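Local structure of diacylglycerol lipase (Aspergillus oryzae, 5XK2) at residues A36-L42 against G56-S62; A76-T80 against H142-K146; D205-L211 against G258-A264; P223-I227 against K250-T255. The protein probably hydrolyses the ester bonds of mono- and diacylglycerols, as an alpha/beta-hydrolase of the class 3 lipase family. All blocks are in the same frame, centred on the assembly; numbering follows the deposited sequence.

Contact 1. Residues A36-L42 against G56-S62; sequences AKDGEKL and GSTVKLS
Val-59 is the tight centre of this contact. Its side chain points at the loop 36-42 and fits between Ala-36 and Leu-42. CG2 touches both, and its approach to Leu-42 CD2 is 3.5 Å. The Leu-42 side chain runs roughly perpendicular to that of Val-59. With chi1 at 175°, Val-59 CG1 is turned to the carbonyl oxygens of Ala-36 and Lys-37, and CG2 is set between the two apolar partners. Three backbone bonds run along this core. Gly-39 N gives to Val-59 O at 2.8 Å. Val-59 N gives to Glu-40 O, and Leu-42 N to Ser-57 O at 3.0 Å. Lys-41 and Thr-58 form a single beta bridge. The type II turn from Lys-37 to Glu-40 has Gly-39 at positive phi. Next to buried Ala-36, Ser-62 OG donates to Ala-36 O at 2.7 Å, tilted 23° from the carbonyl plane. A water joins that same oxygen to Ser-62 N.

The outer side is looser. The Asp-38 and Lys-60 side chains run alongside each other in the same direction. Their salt bridge is weak, with Lys-60 NZ 3.3 Å from Asp-38 OD1. A water donates to Asp-38 OD1 and bonds weakly to Lys-60 NZ. The bent chain of Lys-41 brings CD to 3.5 Å from Thr-58 OG1.

The loop lies along the first half of strand 58-65, the outermost strand of the sheet within this chain; strand 71-78 is its neighbour there. The straight, short bonds are thus mostly backbone ones beside the Val-59 core, and the long salt bridge lies at the exposed rim.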
loop_
_atom_site.group_PDB
_atom_site.type_symbol
_atom_site.label_atom_id
_atom_site.label_comp_id
_atom_site.label_asym_id
_atom_site.label_seq_id
_atom_site.Cartn_x
_atom_site.Cartn_y
_atom_site.Cartn_z
ATOM N N ALA A 36 2.611 -22.466 -12.271
ATOM C CA ALA A 36 2.699 -23.328 -13.454
ATOM C C ALA A 36 3.575 -24.567 -13.253
ATOM O O ALA A 36 4.625 -24.512 -12.594
ATOM C CB ALA A 36 3.225 -22.520 -14.643
ATOM N N LYS A 37 3.164 -25.682 -13.846
ATOM C CA LYS A 37 4.028 -26.848 -13.860
ATOM C C LYS A 37 5.009 -26.753 -15.009
ATOM O O LYS A 37 4.876 -25.924 -15.915
ATOM C CB LYS A 37 3.197 -28.144 -13.988
ATOM C CG LYS A 37 2.094 -28.272 -12.931
ATOM C CD LYS A 37 1.389 -29.615 -12.969
ATOM C CE LYS A 37 0.032 -29.531 -12.268
ATOM N NZ LYS A 37 0.128 -28.933 -10.897
ATOM N N ASP A 38 5.986 -27.647 -14.987
ATOM C CA ASP A 38 6.985 -27.718 -16.038
ATOM C C ASP A 38 6.295 -27.904 -17.375
ATOM O O ASP A 38 5.389 -28.747 -17.517
ATOM C CB ASP A 38 7.965 -28.875 -15.735
ATOM C CG ASP A 38 8.885 -29.200 -16.900
ATOM O OD1 ASP A 38 9.411 -28.275 -17.539
ATOM O OD2 ASP A 38 9.091 -30.399 -17.186
ATOM N N GLY A 39 6.686 -27.096 -18.354
ATOM C CA GLY A 39 6.133 -27.233 -19.687
ATOM C C GLY A 39 5.002 -26.272 -20.023
ATOM O O GLY A 39 4.618 -26.172 -21.191
ATOM N N GLU A 40 4.454 -25.557 -19.035
ATOM C CA GLU A 40 3.414 -24.572 -19.364
ATOM C C GLU A 40 4.032 -23.308 -19.957
ATOM O O GLU A 40 5.090 -22.847 -19.499
ATOM C CB GLU A 40 2.561 -24.237 -18.134
ATOM C CG GLU A 40 1.930 -25.498 -17.503
ATOM C CD GLU A 40 0.943 -25.192 -16.381
ATOM O OE1 GLU A 40 0.328 -24.111 -16.406
ATOM O OE2 GLU A 40 0.783 -26.057 -15.495
ATOM N N LYS A 41 3.402 -22.772 -20.995
ATOM C CA LYS A 41 3.879 -21.529 -21.637
ATOM C C LYS A 41 3.597 -20.339 -20.739
ATOM O O LYS A 41 2.503 -20.237 -20.169
ATOM C CB LYS A 41 3.178 -21.312 -22.980
ATOM C CG LYS A 41 3.390 -22.379 -24.029
ATOM C CD LYS A 41 4.836 -22.512 -24.375
ATOM C CE LYS A 41 5.018 -23.021 -25.802
ATOM N NZ LYS A 41 4.601 -24.441 -25.948
ATOM N N LEU A 42 4.584 -19.461 -20.565
ATOM C CA LEU A 42 4.326 -18.184 -19.914
ATOM C C LEU A 42 3.246 -17.444 -20.684
ATOM O O LEU A 42 3.281 -17.394 -21.900
ATOM C CB LEU A 42 5.596 -17.332 -19.863
ATOM C CG LEU A 42 6.657 -17.758 -18.845
ATOM C CD1 LEU A 42 7.882 -16.888 -19.054
ATOM C CD2 LEU A 42 6.156 -17.616 -17.404
ATOM N N GLY A 56 7.732 -17.926 -27.206
ATOM C CA GLY A 56 7.372 -19.284 -26.822
ATOM C C GLY A 56 7.952 -19.722 -25.487
ATOM O O GLY A 56 8.130 -20.925 -25.229
ATOM N N SER A 57 8.243 -18.753 -24.623
ATOM C CA SER A 57 8.984 -19.077 -23.402
ATOM C C SER A 57 8.182 -19.974 -22.486
ATOM O O SER A 57 6.975 -19.811 -22.332
ATOM C CB SER A 57 9.411 -17.814 -22.682
ATOM O OG SER A 57 10.150 -17.023 -23.606
ATOM N N THR A 58 8.885 -20.932 -21.899
ATOM C CA THR A 58 8.239 -22.033 -21.179
ATOM C C THR A 58 8.735 -22.146 -19.749
ATOM O O THR A 58 9.937 -22.086 -19.502
ATOM C CB THR A 58 8.496 -23.379 -21.907
ATOM O OG1 THR A 58 8.039 -23.276 -23.269
ATOM C CG2 THR A 58 7.725 -24.485 -21.250
ATOM N N VAL A 59 7.809 -22.329 -18.808
ATOM C CA VAL A 59 8.190 -22.546 -17.405
ATOM C C VAL A 59 8.864 -23.893 -17.198
ATOM O O VAL A 59 8.378 -24.925 -17.650
ATOM C CB VAL A 59 6.947 -22.445 -16.467
ATOM C CG1 VAL A 59 7.322 -22.798 -15.022
ATOM C CG2 VAL A 59 6.357 -21.038 -16.518
ATOM N N LYS A 60 9.992 -23.860 -16.490
ATOM C CA LYS A 60 10.710 -25.067 -16.057
ATOM C C LYS A 60 10.321 -25.338 -14.609
ATOM O O LYS A 60 10.103 -26.492 -14.219
ATOM C CB LYS A 60 12.223 -24.934 -16.228
ATOM C CG LYS A 60 12.955 -26.259 -15.979
ATOM C CD LYS A 60 12.503 -27.259 -17.057
ATOM C CE LYS A 60 12.951 -28.673 -16.813
ATOM N NZ LYS A 60 12.496 -29.505 -17.977
ATOM N N LEU A 61 10.368 -24.294 -13.783
ATOM C CA LEU A 61 9.966 -24.403 -12.384
ATOM C C LEU A 61 9.280 -23.129 -11.944
ATOM O O LEU A 61 9.693 -22.054 -12.331
ATOM C CB LEU A 61 11.185 -24.667 -11.482
ATOM C CG LEU A 61 10.881 -24.787 -9.979
ATOM C CD1 LEU A 61 9.914 -25.928 -9.695
ATOM C CD2 LEU A 61 12.150 -24.973 -9.190
ATOM N N SER A 62 8.219 -23.257 -11.160
ATOM C CA SER A 62 7.605 -22.088 -10.549
ATOM C C SER A 62 7.698 -22.247 -9.032
ATOM O O SER A 62 7.877 -23.366 -8.505
ATOM C CB SER A 62 6.149 -21.928 -10.994
ATOM O OG SER A 62 5.368 -22.995 -10.455
HETATM O O HOH W 1 6.778 -25.891 -11.149
HETATM O O HOH W 2 10.365 -27.656 -19.903
HETATM O O HOH W 3 5.108 -18.229 -23.700
#

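Contact 2. Residues A76-T80 against H142-K146; sequences AVDNT and HSDYK
Asn-79 and Tyr-145 make the one hydrogen bond between these segments. Tyr-145 OH donates to Asn-79 OD1 at 2.5 Å, a short distance. The donor is tilted 26° from the carbonyl plane. OD1 sits at the edge of the tyrosine ring, near its plane, and the amide and ring planes are 79° apart. The same OD1 lies at the edge of the His-142 ring, 3.7 Å from CD2.

Van der Waals contact comes from Val-77. Its chi1 of 176° directs CG1 to the two rings, and this branch meets both obliquely. Val-77 CG1 lies 3.8 Å from His-142 NE2 and 4.2 Å from Tyr-145 CE2.

Within 142-146, the type I turn from His-142 to Tyr-145 folds the chain back. His-142 CB then lies over the centre of one face of the Tyr-145 ring, 3.7 Å above it. His-142 ND1 bonds to Leu-138 O, at the end of helix 118-138. Tyr-145 also packs on Ile-84 of strand 83-89.

The contact joins the end of strand 71-78 to the turn that leads into strand 146-152. It rests on one directional bond at the surface, with one face of the ring packed on His-142 CB.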
loop_
_atom_site.group_PDB
_atom_site.type_symbol
_atom_site.label_atom_id
_atom_site.label_comp_id
_atom_site.label_asym_id
_atom_site.label_seq_id
_atom_site.Cartn_x
_atom_site.Cartn_y
_atom_site.Cartn_z
ATOM N N ALA A 76 12.280 -19.855 -16.337
ATOM C CA ALA A 76 11.730 -20.168 -17.653
ATOM C C ALA A 76 12.831 -20.269 -18.702
ATOM O O ALA A 76 13.951 -19.762 -18.508
ATOM C CB ALA A 76 10.713 -19.099 -18.059
ATOM N N VAL A 77 12.524 -20.956 -19.796
ATOM C CA VAL A 77 13.477 -21.115 -20.884
ATOM C C VAL A 77 12.956 -20.342 -22.086
ATOM O O VAL A 77 11.818 -20.576 -22.527
ATOM C CB VAL A 77 13.658 -22.598 -21.268
ATOM C CG1 VAL A 77 14.577 -22.717 -22.469
ATOM C CG2 VAL A 77 14.197 -23.397 -20.095
ATOM N N ASP A 78 13.779 -19.433 -22.607
ATOM C CA ASP A 78 13.445 -18.688 -23.810
ATOM C C ASP A 78 14.394 -19.167 -24.916
ATOM O O ASP A 78 15.562 -18.774 -24.958
ATOM C CB ASP A 78 13.590 -17.186 -23.534
ATOM C CG ASP A 78 13.273 -16.311 -24.735
ATOM O OD1 ASP A 78 13.315 -16.786 -25.884
ATOM O OD2 ASP A 78 13.015 -15.098 -24.523
ATOM N N ASN A 79 13.878 -19.997 -25.823
ATOM C CA ASN A 79 14.727 -20.573 -26.866
ATOM C C ASN A 79 14.857 -19.642 -28.058
ATOM O O ASN A 79 15.701 -19.835 -28.929
ATOM C CB ASN A 79 14.188 -21.934 -27.307
ATOM C CG ASN A 79 14.444 -23.009 -26.274
ATOM O OD1 ASN A 79 15.539 -23.077 -25.699
ATOM N ND2 ASN A 79 13.433 -23.857 -26.027
ATOM N N THR A 80 14.025 -18.615 -28.093
ATOM C CA THR A 80 14.127 -17.632 -29.158
ATOM C C THR A 80 15.305 -16.719 -28.901
ATOM O O THR A 80 16.121 -16.466 -29.794
ATOM C CB THR A 80 12.833 -16.830 -29.271
ATOM O OG1 THR A 80 11.790 -17.741 -29.605
ATOM C CG2 THR A 80 12.943 -15.753 -30.351
ATOM N N HIS A 142 21.198 -26.354 -22.778
ATOM C CA HIS A 142 21.173 -24.897 -22.982
ATOM C C HIS A 142 22.521 -24.194 -22.768
ATOM O O HIS A 142 22.533 -23.158 -22.121
ATOM C CB HIS A 142 20.059 -24.289 -22.147
ATOM C CG HIS A 142 18.746 -24.994 -22.342
ATOM N ND1 HIS A 142 18.404 -26.124 -21.631
ATOM C CD2 HIS A 142 17.723 -24.773 -23.207
ATOM C CE1 HIS A 142 17.213 -26.549 -22.019
ATOM N NE2 HIS A 142 16.774 -25.744 -22.974
ATOM N N SER A 143 23.640 -24.880 -22.996
ATOM C CA SER A 143 24.918 -24.487 -22.377
ATOM C C SER A 143 25.410 -23.055 -22.652
ATOM O O SER A 143 26.093 -22.479 -21.811
ATOM C CB SER A 143 26.022 -25.473 -22.791
ATOM O OG SER A 143 26.248 -25.432 -24.184
ATOM N N ASP A 144 25.082 -22.497 -23.811
ATOM C CA ASP A 144 25.538 -21.148 -24.156
ATOM C C ASP A 144 24.501 -20.057 -23.890
ATOM O O ASP A 144 24.673 -18.928 -24.333
ATOM C CB ASP A 144 25.987 -21.091 -25.615
ATOM C CG ASP A 144 24.875 -21.412 -26.579
ATOM O OD1 ASP A 144 23.853 -21.995 -26.148
ATOM O OD2 ASP A 144 25.032 -21.103 -27.778
ATOM N N TYR A 145 23.396 -20.400 -23.236
ATOM C CA TYR A 145 22.347 -19.413 -22.975
ATOM C C TYR A 145 22.755 -18.365 -21.952
ATOM O O TYR A 145 23.519 -18.657 -21.014
ATOM C CB TYR A 145 21.061 -20.108 -22.482
ATOM C CG TYR A 145 20.221 -20.786 -23.549
ATOM C CD1 TYR A 145 20.802 -21.393 -24.659
ATOM C CD2 TYR A 145 18.841 -20.829 -23.436
ATOM C CE1 TYR A 145 20.036 -22.011 -25.634
ATOM C CE2 TYR A 145 18.053 -21.448 -24.407
ATOM C CZ TYR A 145 18.661 -22.034 -25.507
ATOM O OH TYR A 145 17.920 -22.651 -26.468
ATOM N N LYS A 146 22.239 -17.145 -22.119
ATOM C CA LYS A 146 22.365 -16.128 -21.088
ATOM C C LYS A 146 21.550 -16.531 -19.889
ATOM O O LYS A 146 20.543 -17.223 -20.019
ATOM C CB LYS A 146 21.873 -14.765 -21.577
ATOM C CG LYS A 146 22.662 -14.179 -22.709
ATOM C CD LYS A 146 22.366 -12.692 -22.852
ATOM C CE LYS A 146 21.203 -12.429 -23.779
ATOM N NZ LYS A 146 19.894 -12.787 -23.177
#

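Contact 3. Residues D205-L211 against G258-A264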
loop_
_atom_site.group_PDB
_atom_site.type_symbol
_atom_site.label_atom_id
_atom_site.label_comp_id
_atom_site.label_asym_id
_atom_site.label_seq_id
_atom_site.Cartn_x
_atom_site.Cartn_y
_atom_site.Cartn_z
ATOM N N ASP A 205 9.382 10.236 -10.095
ATOM C CA ASP A 205 9.352 10.396 -8.636
ATOM C C ASP A 205 8.886 9.139 -7.899
ATOM O O ASP A 205 8.348 9.225 -6.795
ATOM C CB ASP A 205 8.520 11.621 -8.221
ATOM C CG ASP A 205 7.102 11.602 -8.747
ATOM O OD1 ASP A 205 6.746 10.717 -9.550
ATOM O OD2 ASP A 205 6.338 12.520 -8.353
ATOM N N ASP A 206 8.994 7.981 -8.537
ATOM C CA ASP A 206 8.600 6.720 -7.870
ATOM C C ASP A 206 9.170 6.662 -6.436
ATOM O O ASP A 206 10.357 6.844 -6.233
ATOM C CB ASP A 206 9.121 5.557 -8.725
ATOM C CG ASP A 206 8.818 4.187 -8.136
ATOM O OD1 ASP A 206 8.157 4.087 -7.077
ATOM O OD2 ASP A 206 9.248 3.200 -8.779
ATOM N N PRO A 207 8.300 6.497 -5.424
ATOM C CA PRO A 207 8.825 6.500 -4.049
ATOM C C PRO A 207 9.606 5.242 -3.643
ATOM O O PRO A 207 10.422 5.292 -2.711
ATOM C CB PRO A 207 7.564 6.629 -3.188
ATOM C CG PRO A 207 6.473 6.024 -4.017
ATOM C CD PRO A 207 6.824 6.408 -5.463
ATOM N N VAL A 208 9.333 4.118 -4.298
ATOM C CA VAL A 208 9.864 2.847 -3.813
ATOM C C VAL A 208 11.400 2.756 -3.878
ATOM O O VAL A 208 12.002 2.284 -2.917
ATOM C CB VAL A 208 9.174 1.669 -4.544
ATOM C CG1 VAL A 208 9.776 0.322 -4.114
ATOM C CG2 VAL A 208 7.655 1.689 -4.208
ATOM N N PRO A 209 12.048 3.243 -4.958
ATOM C CA PRO A 209 13.521 3.221 -4.984
ATOM C C PRO A 209 14.183 4.133 -3.950
ATOM O O PRO A 209 15.411 4.210 -3.934
ATOM C CB PRO A 209 13.865 3.653 -6.423
ATOM C CG PRO A 209 12.670 3.197 -7.213
ATOM C CD PRO A 209 11.515 3.559 -6.296
ATOM N N LYS A 210 13.406 4.929 -3.216
ATOM C CA LYS A 210 13.991 5.737 -2.154
ATOM C C LYS A 210 14.031 5.028 -0.806
ATOM O O LYS A 210 14.440 5.626 0.193
ATOM C CB LYS A 210 13.221 7.047 -2.005
ATOM C CG LYS A 210 13.285 7.885 -3.236
ATOM C CD LYS A 210 12.426 9.126 -3.078
ATOM C CE LYS A 210 12.071 9.659 -4.408
ATOM N NZ LYS A 210 11.286 10.902 -4.256
ATOM N N LEU A 211 13.586 3.775 -0.781
ATOM C CA LEU A 211 13.543 2.978 0.450
ATOM C C LEU A 211 14.337 1.694 0.294
ATOM O O LEU A 211 14.430 1.150 -0.802
ATOM C CB LEU A 211 12.104 2.633 0.824
ATOM C CG LEU A 211 11.210 3.824 1.166
ATOM C CD1 LEU A 211 9.809 3.314 1.416
ATOM C CD2 LEU A 211 11.761 4.570 2.375
ATOM N N GLY A 258 13.554 14.712 -2.048
ATOM C CA GLY A 258 14.261 13.589 -1.461
ATOM C C GLY A 258 13.388 12.636 -0.663
ATOM O O GLY A 258 13.842 11.558 -0.270
ATOM N N LEU A 259 12.141 13.017 -0.423
ATOM C CA LEU A 259 11.211 12.158 0.313
ATOM C C LEU A 259 10.461 11.175 -0.609
ATOM O O LEU A 259 10.259 11.464 -1.783
ATOM C CB LEU A 259 10.186 13.018 1.068
ATOM C CG LEU A 259 10.633 13.801 2.304
ATOM C CD1 LEU A 259 9.412 14.374 3.008
ATOM C CD2 LEU A 259 11.428 12.929 3.258
ATOM N N PRO A 260 10.051 10.012 -0.077
ATOM C CA PRO A 260 9.166 9.075 -0.788
ATOM C C PRO A 260 7.707 9.522 -0.729
ATOM O O PRO A 260 7.056 9.318 0.287
ATOM C CB PRO A 260 9.386 7.734 -0.076
ATOM C CG PRO A 260 9.948 8.078 1.263
ATOM C CD PRO A 260 10.560 9.453 1.191
ATOM N N ASP A 261 7.248 10.223 -1.756
ATOM C CA ASP A 261 5.877 10.736 -1.806
ATOM C C ASP A 261 4.861 9.623 -2.090
ATOM O O ASP A 261 4.911 8.975 -3.139
ATOM C CB ASP A 261 5.824 11.820 -2.896
ATOM C CG ASP A 261 4.461 12.501 -3.030
ATOM O OD1 ASP A 261 3.470 12.111 -2.373
ATOM O OD2 ASP A 261 4.393 13.445 -3.851
ATOM N N LEU A 262 3.943 9.398 -1.154
ATOM C CA LEU A 262 2.910 8.385 -1.328
ATOM C C LEU A 262 2.090 8.626 -2.598
ATOM O O LEU A 262 1.725 7.672 -3.302
ATOM C CB LEU A 262 1.989 8.361 -0.098
ATOM C CG LEU A 262 0.731 7.493 -0.194
ATOM C CD1 LEU A 262 1.106 6.035 -0.400
ATOM C CD2 LEU A 262 -0.050 7.636 1.092
ATOM N N LEU A 263 1.820 9.886 -2.910
ATOM C CA LEU A 263 0.976 10.180 -4.068
ATOM C C LEU A 263 1.737 10.017 -5.378
ATOM O O LEU A 263 1.137 10.029 -6.449
ATOM C CB LEU A 263 0.381 11.590 -3.974
ATOM C CG LEU A 263 -0.796 11.831 -4.928
ATOM C CD1 LEU A 263 -1.927 10.824 -4.729
ATOM C CD2 LEU A 263 -1.305 13.253 -4.768
ATOM N N ALA A 264 3.052 9.817 -5.295
ATOM C CA ALA A 264 3.840 9.541 -6.503
ATOM C C ALA A 264 3.800 8.053 -6.863
ATOM O O ALA A 264 4.489 7.609 -7.782
ATOM C CB ALA A 264 5.269 10.006 -6.327
HETATM O O HOH W 4 8.568 10.414 -4.413
HETATM O O HOH W 5 14.367 8.841 1.137
#
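The loop after strand 198-203 carries Asp-206, which probably serves as the acid of a Ser-His-Asp triad with Ser-153 and His-268. Its OD2 bonds to His-268 ND1 and Tyr-271 OH. Its OD1 accepts from Val-208 N at 3.0 Å, an Asx turn. The residues beside it pack on 258-264. Pro-207 CB lies 3.8 Å from Pro-260 CB, and Pro-207 CG reaches Asp-261 O. Leu-211 CD2 meets Pro-260 CG at 4.1 Å. Ala-264 CB points at Asp-205 and lies 3.4 Å from its OD2. Asp-205 OD1 bonds to Ser-267 OG.

Lys-210 is the polar link. Its chain is extended beyond CG, which carries NZ to Leu-259 O at 2.7 Å. The ammonium stands above the carbonyl plane, 40° out of it. NZ also gives to Thr-255 OG1 and to a water at 2.8 Å. That water donates to Asp-205 O and accepts from Asp-261 N, so it ties both segments together. Asp-261 OD1 forms a second Asx turn with Leu-263 N.

The second subunit packs on Leu-259, Pro-260, Asp-261 and Leu-263, and Pro-260 and Leu-262 make backbone hydrogen bonds to it. The chemistry implies that the loop bearing the probable triad acid is fixed by proline packing on one hand and by a buried lysine, bonded to a carbonyl, a hydroxyl and a water, on the other.

Contact 4. Residues P223-I227 against K250-T255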
loop_
_atom_site.group_PDB
_atom_site.type_symbol
_atom_site.label_atom_id
_atom_site.label_comp_id
_atom_site.label_asym_id
_atom_site.label_seq_id
_atom_site.Cartn_x
_atom_site.Cartn_y
_atom_site.Cartn_z
ATOM N N PRO A 223 24.922 1.598 -12.364
ATOM C CA PRO A 223 24.266 2.908 -12.493
ATOM C C PRO A 223 22.754 2.853 -12.342
ATOM O O PRO A 223 22.152 1.786 -12.246
ATOM C CB PRO A 223 24.623 3.329 -13.928
ATOM C CG PRO A 223 24.674 2.015 -14.672
ATOM C CD PRO A 223 25.259 1.021 -13.676
ATOM N N GLU A 224 22.152 4.031 -12.377
ATOM C CA GLU A 224 20.699 4.186 -12.387
ATOM C C GLU A 224 20.260 4.489 -13.805
ATOM O O GLU A 224 20.795 5.412 -14.428
ATOM C CB GLU A 224 20.281 5.323 -11.446
ATOM C CG GLU A 224 18.779 5.716 -11.523
ATOM C CD GLU A 224 18.451 6.952 -10.667
ATOM O OE1 GLU A 224 19.328 7.447 -9.929
ATOM O OE2 GLU A 224 17.312 7.444 -10.741
ATOM N N TYR A 225 19.279 3.744 -14.311
ATOM C CA TYR A 225 18.665 4.106 -15.586
ATOM C C TYR A 225 17.393 4.820 -15.231
ATOM O O TYR A 225 16.382 4.198 -14.902
ATOM C CB TYR A 225 18.404 2.850 -16.450
ATOM C CG TYR A 225 19.688 2.244 -16.970
ATOM C CD1 TYR A 225 20.469 1.403 -16.170
ATOM C CD2 TYR A 225 20.146 2.552 -18.244
ATOM C CE1 TYR A 225 21.654 0.878 -16.640
ATOM C CE2 TYR A 225 21.343 2.033 -18.716
ATOM C CZ TYR A 225 22.086 1.190 -17.904
ATOM O OH TYR A 225 23.292 0.659 -18.370
ATOM N N TYR A 226 17.443 6.149 -15.347
ATOM C CA TYR A 226 16.383 7.024 -14.854
ATOM C C TYR A 226 15.451 7.357 -16.000
ATOM O O TYR A 226 15.841 8.038 -16.956
ATOM C CB TYR A 226 17.025 8.284 -14.266
ATOM C CG TYR A 226 16.103 9.370 -13.772
ATOM C CD1 TYR A 226 14.982 9.081 -12.979
ATOM C CD2 TYR A 226 16.392 10.701 -14.057
ATOM C CE1 TYR A 226 14.169 10.111 -12.504
ATOM C CE2 TYR A 226 15.600 11.719 -13.582
ATOM C CZ TYR A 226 14.493 11.423 -12.813
ATOM O OH TYR A 226 13.727 12.478 -12.356
ATOM N N ILE A 227 14.226 6.846 -15.917
ATOM C CA ILE A 227 13.230 7.033 -16.970
ATOM C C ILE A 227 12.387 8.251 -16.649
ATOM O O ILE A 227 11.814 8.337 -15.567
ATOM C CB ILE A 227 12.288 5.822 -17.102
ATOM C CG1 ILE A 227 13.072 4.524 -17.287
ATOM C CG2 ILE A 227 11.277 6.051 -18.245
ATOM C CD1 ILE A 227 12.212 3.300 -16.957
ATOM N N LYS A 250 20.672 13.433 -8.824
ATOM C CA LYS A 250 20.136 14.030 -10.059
ATOM C C LYS A 250 19.103 13.157 -10.763
ATOM O O LYS A 250 18.549 13.548 -11.779
ATOM C CB LYS A 250 21.283 14.358 -11.029
ATOM C CG LYS A 250 22.262 15.384 -10.473
ATOM C CD LYS A 250 21.578 16.710 -10.201
ATOM C CE LYS A 250 22.580 17.687 -9.547
ATOM N NZ LYS A 250 22.149 19.101 -9.668
ATOM N N GLY A 251 18.883 11.955 -10.245
ATOM C CA GLY A 251 17.822 11.078 -10.725
ATOM C C GLY A 251 16.679 10.968 -9.727
ATOM O O GLY A 251 16.286 11.928 -9.061
ATOM N N ASN A 252 16.123 9.763 -9.636
ATOM C CA ASN A 252 14.984 9.518 -8.752
ATOM C C ASN A 252 15.228 9.932 -7.293
ATOM O O ASN A 252 14.319 10.406 -6.615
ATOM C CB ASN A 252 14.608 8.026 -8.829
ATOM C CG ASN A 252 13.578 7.613 -7.775
ATOM O OD1 ASN A 252 13.936 7.072 -6.726
ATOM N ND2 ASN A 252 12.285 7.840 -8.066
ATOM N N THR A 253 16.455 9.769 -6.810
ATOM C CA THR A 253 16.736 10.050 -5.410
ATOM C C THR A 253 16.509 11.515 -5.042
ATOM O O THR A 253 16.156 11.827 -3.901
ATOM C CB THR A 253 18.178 9.645 -5.080
ATOM O OG1 THR A 253 18.332 8.248 -5.337
ATOM C CG2 THR A 253 18.507 9.902 -3.600
ATOM N N GLY A 254 16.660 12.404 -6.018
ATOM C CA GLY A 254 16.461 13.826 -5.784
ATOM C C GLY A 254 15.037 14.341 -5.942
ATOM O O GLY A 254 14.773 15.525 -5.690
ATOM N N THR A 255 14.123 13.487 -6.393
ATOM C CA THR A 255 12.736 13.918 -6.620
ATOM C C THR A 255 11.980 14.090 -5.300
ATOM O O THR A 255 12.370 13.537 -4.278
ATOM C CB THR A 255 11.971 12.918 -7.511
ATOM O OG1 THR A 255 11.960 11.647 -6.864
ATOM C CG2 THR A 255 12.662 12.777 -8.877
#
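The Tyr-226 ring lies against the backbone of Gly-251 and Asn-252, both over one face. Gly-251 CA stands over the ring centre, a CH-pi contact of 3.7 Å to the centroid, 13° off the normal. Asn-252 N lies on the same face, offset toward the rim and 3.5 Å from Tyr-226 CE1. Lys-250 O approaches obliquely. At the far end of the ring, Tyr-226 OH meets Thr-255 CG2 at 3.7 Å.

The Glu-224 carboxylate is the second flat group, its plane 77° from the Asn-252 side-chain amide. The Glu-224 chain is extended, and this reaches Asn-252 N. That N-H gives to OE2 at 2.8 Å, at 164°, on the syn lone pair. OE2 also bonds to Thr-202 OG1. Gly-251, without a side chain, lets its CA lie close to both the ring and Glu-224 OE2. Thr-255 OG1 donates to Asn-252 O at 2.7 Å, in the carbonyl plane.

Strand 224-227 lies between strands 198-203 and 240-243 in the sheet. The 3-10 turn 252-254 packs on one side of it. Asn-252 ND2 bonds to the carbonyls of Asn-204 and Asp-206, just beyond strand 198-203.

In the fold
Contacts 1 and 2 lie at one end of the main sheet and contacts 3 and 4 near the other, on opposite sides of the chain's centre. Centres of contacts 1 and 3 are about 34 Å apart. Contacts 1 and 2, about 13 Å between centres, lie on the neighbouring strands 58-65 and 71-78 of one sheet, joined by a probable hydrogen bond from Val-77 N to Thr-58 O. Contacts 3 and 4, about 11 Å between centres, touch through Lys-210 with Thr-255 and Asp-206 with Asn-252. Along the chain, contacts 1 and 2 come first, in series; contact 4 is nested in the loop closed by contact 3. Contact 3 includes the probable triad acid and contact 4 borders it.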